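Local structure of Chains: A (6ZM9) at residues L19-D23 with K24-T28; G95-L98 with R99-F102. The protein is a phage-encoded S-adenosylmethionine lyase, which breaks this cofactor down to 5'-methylthioadenosine and probably a homoserine lactone. All coordinates share one frame; numbering follows the deposited sequence.

How the contacts relate
Both contacts are local, each between neighbours along one continuous piece of chain, and they follow one another in series. Residues 19-28 come first: in contact 1 the end of strand 11-21 reverses through a tight turn into strand 24-25, closing a hairpin that leads into helix 29-43. The chain then passes through strands 49-59 and 66-77 before helix 84-101, whose last turns make up contact 2. Although distant in sequence, the two meet in space, with centres about 14 Å apart: the rings of Tyr-27 and Phe-102 pack edge-to-face. The hairpin is thereby tied to the C-terminal end of helix 84-101, close to the bound proline.

Contact 1: residues L19-D23 with K24-T28; sequences LNVGD and KPTYT. With PRO (proline), chain E.
Lys-24 meets Val-21 in a two-way backbone grip: Lys-24 N donates to Val-21 O at 3.0 Å, and Val-21 N returns a bond of 2.9 Å to Lys-24 O. This antiparallel hydrogen-bonded pair closes a type II' turn, in which Gly-22 adopts a positive phi (60°) that glycine tolerates easily. Next, Pro-25 sits across from Asn-20 in a non-hydrogen-bonded pair, a place where its missing N-H costs nothing. Asn-20 OD1 lies 3.2 Å from Pro-25 CA, while the other arm of the amide, ND2, donates to Gly-22 O at 3.1 Å and braces the turn. Thr-26 carries OG1 beside its own backbone N (chi1 -59°), which brings the hydroxyl back to donate to Lys-24 O at 2.8 Å; it and Val-21 N approach that oxygen from opposite faces of its carbonyl plane. The backbone N atoms of Thr-26 and Tyr-27 then converge on Leu-19 O, so one buried residue's carbonyl holds two successive amides. Tyr-27 packs its CB against Leu-19 CD2, and its ring reaches Val-21 CG2 through CE2 at 3.7 Å, while Thr-26 CG2 lies over the ring centre. Thr-28 follows as the N-cap of helix 29-43. Along the edge of the incoming strand turned away from Lys-24, the bound proline donates from N to Asn-20 O (3.2 Å) and accepts from Gly-22 N at its O (2.8 Å); Glu-69 OE1 and Glu-105 N also bond to it. This is a beta hairpin with a two-residue type II' turn, whose backbone forms part of a ligand pocket.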
ATOM      1  N   LEU A  19     -12.641   4.499 -10.802  1.00 12.36           N
ATOM      2  CA  LEU A  19     -13.958   3.889 -10.943  1.00 12.73           C
ATOM      3  C   LEU A  19     -15.019   4.893 -11.360  1.00 13.81           C
ATOM      4  O   LEU A  19     -16.180   4.503 -11.568  1.00 14.18           O
ATOM      5  CB  LEU A  19     -14.368   3.181  -9.650  1.00 13.17           C
ATOM      6  CG  LEU A  19     -13.397   2.069  -9.226  1.00 12.29           C
ATOM      7  CD1 LEU A  19     -13.798   1.539  -7.874  1.00 13.75           C
ATOM      8  CD2 LEU A  19     -13.321   0.949 -10.237  1.00 13.29           C
ATOM      9  N   ASN A  20     -14.661   6.166 -11.494  1.00 14.56           N
ATOM     10  CA  ASN A  20     -15.526   7.148 -12.117  1.00 15.52           C
ATOM     11  C   ASN A  20     -15.277   7.148 -13.618  1.00 16.50           C
ATOM     12  O   ASN A  20     -14.162   6.874 -14.077  1.00 16.62           O
ATOM     13  CB  ASN A  20     -15.159   8.563 -11.665  1.00 15.41           C
ATOM     14  CG  ASN A  20     -15.990   9.071 -10.504  1.00 16.73           C
ATOM     15  OD1 ASN A  20     -16.421   8.314  -9.635  1.00 18.72           O
ATOM     16  ND2 ASN A  20     -16.161  10.391 -10.451  1.00 19.68           N
ATOM     17  N   VAL A  21     -16.297   7.532 -14.374  1.00 15.92           N
ATOM     18  CA  VAL A  21     -16.148   7.961 -15.762  1.00 17.15           C
ATOM     19  C   VAL A  21     -16.440   9.455 -15.745  1.00 18.62           C
ATOM     20  O   VAL A  21     -17.582   9.867 -15.500  1.00 19.83           O
ATOM     21  CB  VAL A  21     -17.072   7.188 -16.706  1.00 17.51           C
ATOM     22  CG1 VAL A  21     -16.903   7.727 -18.108  1.00 21.23           C
ATOM     23  CG2 VAL A  21     -16.763   5.681 -16.644  1.00 19.75           C
ATOM     24  N   GLY A  22     -15.398  10.265 -15.886  1.00 20.46           N
ATOM     25  CA  GLY A  22     -15.561  11.695 -15.662  1.00 21.17           C
ATOM     26  C   GLY A  22     -16.016  11.951 -14.238  1.00 21.67           C
ATOM     27  O   GLY A  22     -15.417  11.454 -13.279  1.00 19.81           O
ATOM     28  N   ASP A  23     -17.086  12.721 -14.074  1.00 24.06           N
ATOM     29  CA  ASP A  23     -17.578  13.028 -12.735  1.00 27.41           C
ATOM     30  C   ASP A  23     -18.604  12.012 -12.218  1.00 24.24           C
ATOM     31  O   ASP A  23     -19.156  12.226 -11.135  1.00 25.14           O
ATOM     32  CB  ASP A  23     -18.132  14.456 -12.657  1.00 38.18           C
ATOM     33  CG  ASP A  23     -19.329  14.679 -13.557  1.00 47.61           C
ATOM     34  OD1 ASP A  23     -19.956  13.689 -13.988  1.00 50.65           O
ATOM     35  OD2 ASP A  23     -19.637  15.857 -13.839  1.00 52.71           O
ATOM     36  N   LYS A  24     -18.824  10.893 -12.929  1.00 21.25           N
ATOM     37  CA  LYS A  24     -19.876   9.933 -12.579  1.00 19.95           C
ATOM     38  C   LYS A  24     -19.332   8.650 -11.973  1.00 17.45           C
ATOM     39  O   LYS A  24     -18.668   7.867 -12.672  1.00 16.35           O
ATOM     40  CB  LYS A  24     -20.691   9.590 -13.831  1.00 23.12           C
ATOM     41  CG  LYS A  24     -21.849   8.631 -13.592  1.00 29.39           C
ATOM     42  CD  LYS A  24     -22.675   8.453 -14.873  1.00 37.70           C
ATOM     43  CE  LYS A  24     -23.859   7.511 -14.668  1.00 44.64           C
ATOM     44  NZ  LYS A  24     -23.476   6.075 -14.806  1.00 48.72           N
ATOM     45  N   PRO A  25     -19.638   8.361 -10.712  1.00 16.91           N
ATOM     46  CA  PRO A  25     -19.286   7.047 -10.159  1.00 15.82           C
ATOM     47  C   PRO A  25     -19.955   5.946 -10.975  1.00 15.58           C
ATOM     48  O   PRO A  25     -21.166   5.972 -11.210  1.00 19.30           O
ATOM     49  CB  PRO A  25     -19.812   7.116  -8.720  1.00 16.84           C
ATOM     50  CG  PRO A  25     -19.889   8.583  -8.416  1.00 20.60           C
ATOM     51  CD  PRO A  25     -20.292   9.222  -9.714  1.00 19.09           C
ATOM     52  N   THR A  26     -19.150   4.975 -11.423  1.00 14.82           N
ATOM     53  CA  THR A  26     -19.633   3.982 -12.377  1.00 14.14           C
ATOM     54  C   THR A  26     -19.328   2.537 -11.992  1.00 15.34           C
ATOM     55  O   THR A  26     -20.206   1.675 -12.097  1.00 19.80           O
ATOM     56  CB  THR A  26     -19.072   4.299 -13.773  1.00 16.46           C
ATOM     57  OG1 THR A  26     -19.477   5.617 -14.180  1.00 18.16           O
ATOM     58  CG2 THR A  26     -19.558   3.319 -14.825  1.00 16.98           C
ATOM     59  N   TYR A  27     -18.103   2.249 -11.561  1.00 13.49           N
ATOM     60  CA  TYR A  27     -17.652   0.880 -11.375  1.00 13.08           C
ATOM     61  C   TYR A  27     -17.322   0.608  -9.918  1.00 13.99           C
ATOM     62  O   TYR A  27     -17.318   1.517  -9.078  1.00 14.49           O
ATOM     63  CB  TYR A  27     -16.429   0.618 -12.246  1.00 13.67           C
ATOM     64  CG  TYR A  27     -16.681   0.837 -13.721  1.00 13.47           C
ATOM     65  CD1 TYR A  27     -17.447  -0.060 -14.456  1.00 15.42           C
ATOM     66  CD2 TYR A  27     -16.132   1.925 -14.374  1.00 14.86           C
ATOM     67  CE1 TYR A  27     -17.657   0.133 -15.827  1.00 16.15           C
ATOM     68  CE2 TYR A  27     -16.333   2.123 -15.719  1.00 17.09           C
ATOM     69  CZ  TYR A  27     -17.095   1.234 -16.450  1.00 17.08           C
ATOM     70  OH  TYR A  27     -17.283   1.449 -17.816  1.00 21.32           O
ATOM     71  N   THR A  28     -17.057  -0.672  -9.629  1.00 13.82           N
ATOM     72  CA  THR A  28     -16.729  -1.143  -8.298  1.00 13.38           C
ATOM     73  C   THR A  28     -15.417  -1.918  -8.297  1.00 11.81           C
ATOM     74  O   THR A  28     -14.960  -2.409  -9.329  1.00 12.72           O
ATOM     75  CB  THR A  28     -17.773  -2.126  -7.748  1.00 15.90           C
ATOM     76  OG1 THR A  28     -17.752  -3.321  -8.548  1.00 18.19           O
ATOM     77  CG2 THR A  28     -19.155  -1.538  -7.742  1.00 19.77           C
TER
HETATM   78  N   PRO E 204     -11.297   8.141 -13.396  0.84 20.08           N
HETATM   79  CA  PRO E 204     -11.879   9.280 -14.107  0.84 20.00           C
HETATM   80  C   PRO E 204     -11.858   9.126 -15.618  0.84 18.37           C
HETATM   81  O   PRO E 204     -12.715   9.683 -16.318  0.84 20.12           O
HETATM   82  CB  PRO E 204     -10.952  10.427 -13.711  0.84 30.13           C
HETATM   83  CG  PRO E 204      -9.643   9.709 -13.323  0.84 27.28           C
HETATM   84  CD  PRO E 204      -9.833   8.249 -13.353  0.84 26.12           C
HETATM   85  OXT PRO E 204     -10.969   8.471 -16.158  0.84 18.14           O

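Contact 2: residues G95-L98 with R99-F102. With PO4 (phosphate ion), chain B.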
ATOM      1  N   GLY A  95      -2.483  -3.176 -17.800  1.00 12.07           N
ATOM      2  CA  GLY A  95      -2.876  -1.790 -17.578  1.00 12.56           C
ATOM      3  C   GLY A  95      -3.580  -1.175 -18.776  1.00 12.02           C
ATOM      4  O   GLY A  95      -4.563  -0.445 -18.619  1.00 12.39           O
ATOM      5  N   LYS A  96      -3.076  -1.453 -19.987  1.00 11.90           N
ATOM      6  CA  LYS A  96      -3.699  -0.904 -21.186  1.00 13.12           C
ATOM      7  C   LYS A  96      -5.108  -1.439 -21.364  1.00 12.58           C
ATOM      8  O   LYS A  96      -6.022  -0.684 -21.715  1.00 13.47           O
ATOM      9  CB  LYS A  96      -2.858  -1.230 -22.417  1.00 16.12           C
ATOM     10  CG  LYS A  96      -1.626  -0.388 -22.535  1.00 24.48           C
ATOM     11  CD  LYS A  96      -0.992  -0.530 -23.904  1.00 32.41           C
ATOM     12  CE  LYS A  96      -0.462   0.824 -24.391  1.00 40.08           C
ATOM     13  NZ  LYS A  96      -0.750   1.119 -25.833  1.00 45.22           N
ATOM     14  N   GLU A  97      -5.331  -2.722 -21.078  1.00 12.12           N
ATOM     15  CA  GLU A  97      -6.676  -3.264 -21.239  1.00 12.02           C
ATOM     16  C   GLU A  97      -7.614  -2.757 -20.145  1.00 11.69           C
ATOM     17  O   GLU A  97      -8.787  -2.479 -20.413  1.00 12.67           O
ATOM     18  CB  GLU A  97      -6.660  -4.781 -21.296  1.00 14.44           C
ATOM     19  CG  GLU A  97      -8.017  -5.351 -21.712  1.00 16.48           C
ATOM     20  CD  GLU A  97      -8.447  -4.938 -23.125  1.00 19.08           C
ATOM     21  OE1 GLU A  97      -7.647  -5.132 -24.063  1.00 22.53           O
ATOM     22  OE2 GLU A  97      -9.580  -4.417 -23.303  1.00 19.98           O
ATOM     23  N   LEU A  98      -7.125  -2.630 -18.904  1.00 11.24           N
ATOM     24  CA  LEU A  98      -7.956  -2.052 -17.848  1.00 11.26           C
ATOM     25  C   LEU A  98      -8.389  -0.633 -18.196  1.00 11.31           C
ATOM     26  O   LEU A  98      -9.531  -0.246 -17.929  1.00 12.75           O
ATOM     27  CB  LEU A  98      -7.207  -2.062 -16.512  1.00 11.70           C
ATOM     28  CG  LEU A  98      -7.052  -3.447 -15.879  1.00 11.55           C
ATOM     29  CD1 LEU A  98      -6.034  -3.382 -14.750  1.00 13.31           C
ATOM     30  CD2 LEU A  98      -8.371  -4.031 -15.401  1.00 13.45           C
ATOM     31  N   ARG A  99      -7.490   0.159 -18.792  1.00 10.99           N
ATOM     32  CA  ARG A  99      -7.867   1.519 -19.166  1.00 11.07           C
ATOM     33  C   ARG A  99      -9.050   1.506 -20.128  1.00 12.39           C
ATOM     34  O   ARG A  99     -10.002   2.275 -19.969  1.00 13.65           O
ATOM     35  CB  ARG A  99      -6.692   2.273 -19.800  1.00 12.03           C
ATOM     36  CG  ARG A  99      -7.020   3.768 -20.004  1.00 12.89           C
ATOM     37  CD  ARG A  99      -6.539   4.367 -21.304  1.00 13.66           C
ATOM     38  NE  ARG A  99      -7.008   3.649 -22.489  1.00 14.37           N
ATOM     39  CZ  ARG A  99      -8.226   3.746 -23.027  1.00 12.69           C
ATOM     40  NH1 ARG A  99      -9.161   4.535 -22.504  1.00 13.66           N
ATOM     41  NH2 ARG A  99      -8.513   3.024 -24.100  1.00 13.89           N
ATOM     42  N   GLU A 100      -8.982   0.656 -21.160  1.00 11.81           N
ATOM     43  CA  GLU A 100     -10.083   0.548 -22.110  1.00 12.32           C
ATOM     44  C   GLU A 100     -11.346   0.035 -21.427  1.00 13.28           C
ATOM     45  O   GLU A 100     -12.441   0.575 -21.617  1.00 13.76           O
ATOM     46  CB  GLU A 100      -9.696  -0.412 -23.232  1.00 13.88           C
ATOM     47  CG  GLU A 100     -10.891  -0.750 -24.127  1.00 13.67           C
ATOM     48  CD  GLU A 100     -10.585  -1.698 -25.274  1.00 15.57           C
ATOM     49  OE1 GLU A 100      -9.451  -1.689 -25.783  1.00 19.07           O
ATOM     50  OE2 GLU A 100     -11.488  -2.455 -25.701  1.00 16.62           O
ATOM     51  N   ASP A 101     -11.213  -1.042 -20.649  1.00 12.77           N
ATOM     52  CA  ASP A 101     -12.390  -1.725 -20.132  1.00 12.96           C
ATOM     53  C   ASP A 101     -13.179  -0.834 -19.185  1.00 12.71           C
ATOM     54  O   ASP A 101     -14.401  -0.984 -19.062  1.00 13.97           O
ATOM     55  CB  ASP A 101     -11.988  -3.009 -19.409  1.00 12.72           C
ATOM     56  CG  ASP A 101     -11.359  -4.039 -20.339  1.00 13.29           C
ATOM     57  OD1 ASP A 101     -11.228  -3.779 -21.556  1.00 15.97           O
ATOM     58  OD2 ASP A 101     -10.968  -5.104 -19.830  1.00 15.95           O
ATOM     59  N   PHE A 102     -12.495   0.062 -18.477  1.00 12.53           N
ATOM     60  CA  PHE A 102     -13.138   0.965 -17.532  1.00 13.01           C
ATOM     61  C   PHE A 102     -13.251   2.383 -18.071  1.00 13.09           C
ATOM     62  O   PHE A 102     -13.631   3.288 -17.327  1.00 14.69           O
ATOM     63  CB  PHE A 102     -12.484   0.825 -16.159  1.00 13.06           C
ATOM     64  CG  PHE A 102     -12.722  -0.533 -15.570  1.00 11.52           C
ATOM     65  CD1 PHE A 102     -13.971  -0.865 -15.082  1.00 14.07           C
ATOM     66  CD2 PHE A 102     -11.761  -1.523 -15.639  1.00 10.94           C
ATOM     67  CE1 PHE A 102     -14.235  -2.128 -14.603  1.00 14.38           C
ATOM     68  CE2 PHE A 102     -12.030  -2.810 -15.159  1.00 12.61           C
ATOM     69  CZ  PHE A 102     -13.264  -3.104 -14.640  1.00 13.36           C
TER
HETATM   70  P   PO4 B 201     -12.226   3.387 -24.494  0.50 14.69           P
HETATM   71  O1  PO4 B 201     -11.747   4.747 -24.030  0.50 17.93           O
HETATM   72  O2  PO4 B 201     -13.171   3.666 -25.649  0.50 17.58           O
HETATM   73  O3  PO4 B 201     -11.040   2.579 -24.954  0.50 14.47           O
HETATM   74  O4  PO4 B 201     -12.937   2.660 -23.364  0.50 16.55           O
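The last turns of helix 84-101 carry this contact, and there Arg-99 helps to hold a phosphate ion, probably taken up from the crystallisation liquor. Leu-98 and Phe-102, one turn apart, lie side by side and point the same way, with Leu-98 CD2 at the ring edge, 3.9 Å from Phe-102 CE2. Both are apolar, as befits a buried helix flank that packs on helix 29-43. The backbone joins the same two residues: Phe-102 N donates to Leu-98 O at 3.0 Å, the last helical bond here, as Phe-102 leaves helical geometry. Glu-97 bends at chi2 (63°) and brings OE2 to 2.5 Å from Asp-101 OD1, with the two carboxylate planes turned 42° apart. So short a separation suggests that one acid holds a proton, and the nearby carboxylates of Glu-100 and Asp-35 would favour its uptake. Arg-99, bent at chi2 and chi3, turns the edge of its guanidinium to the phosphate: NH1 reaches O1 at 3.0 Å, nearly straight at 172°, and NH2 reaches O3 at 2.7 Å. Arginine suits this place because its two terminal nitrogens can each donate to a different oxygen of the anion; Trp-127 also binds the ion, and Arg-99 NH1 bonds Gln-104 O as well. These are the C-terminal turns of a helix packed on helix 29-43, with Leu-98 and Phe-102 as the apolar i to i+4 pair and the acids Glu-97 and Asp-101 flanking the same interface.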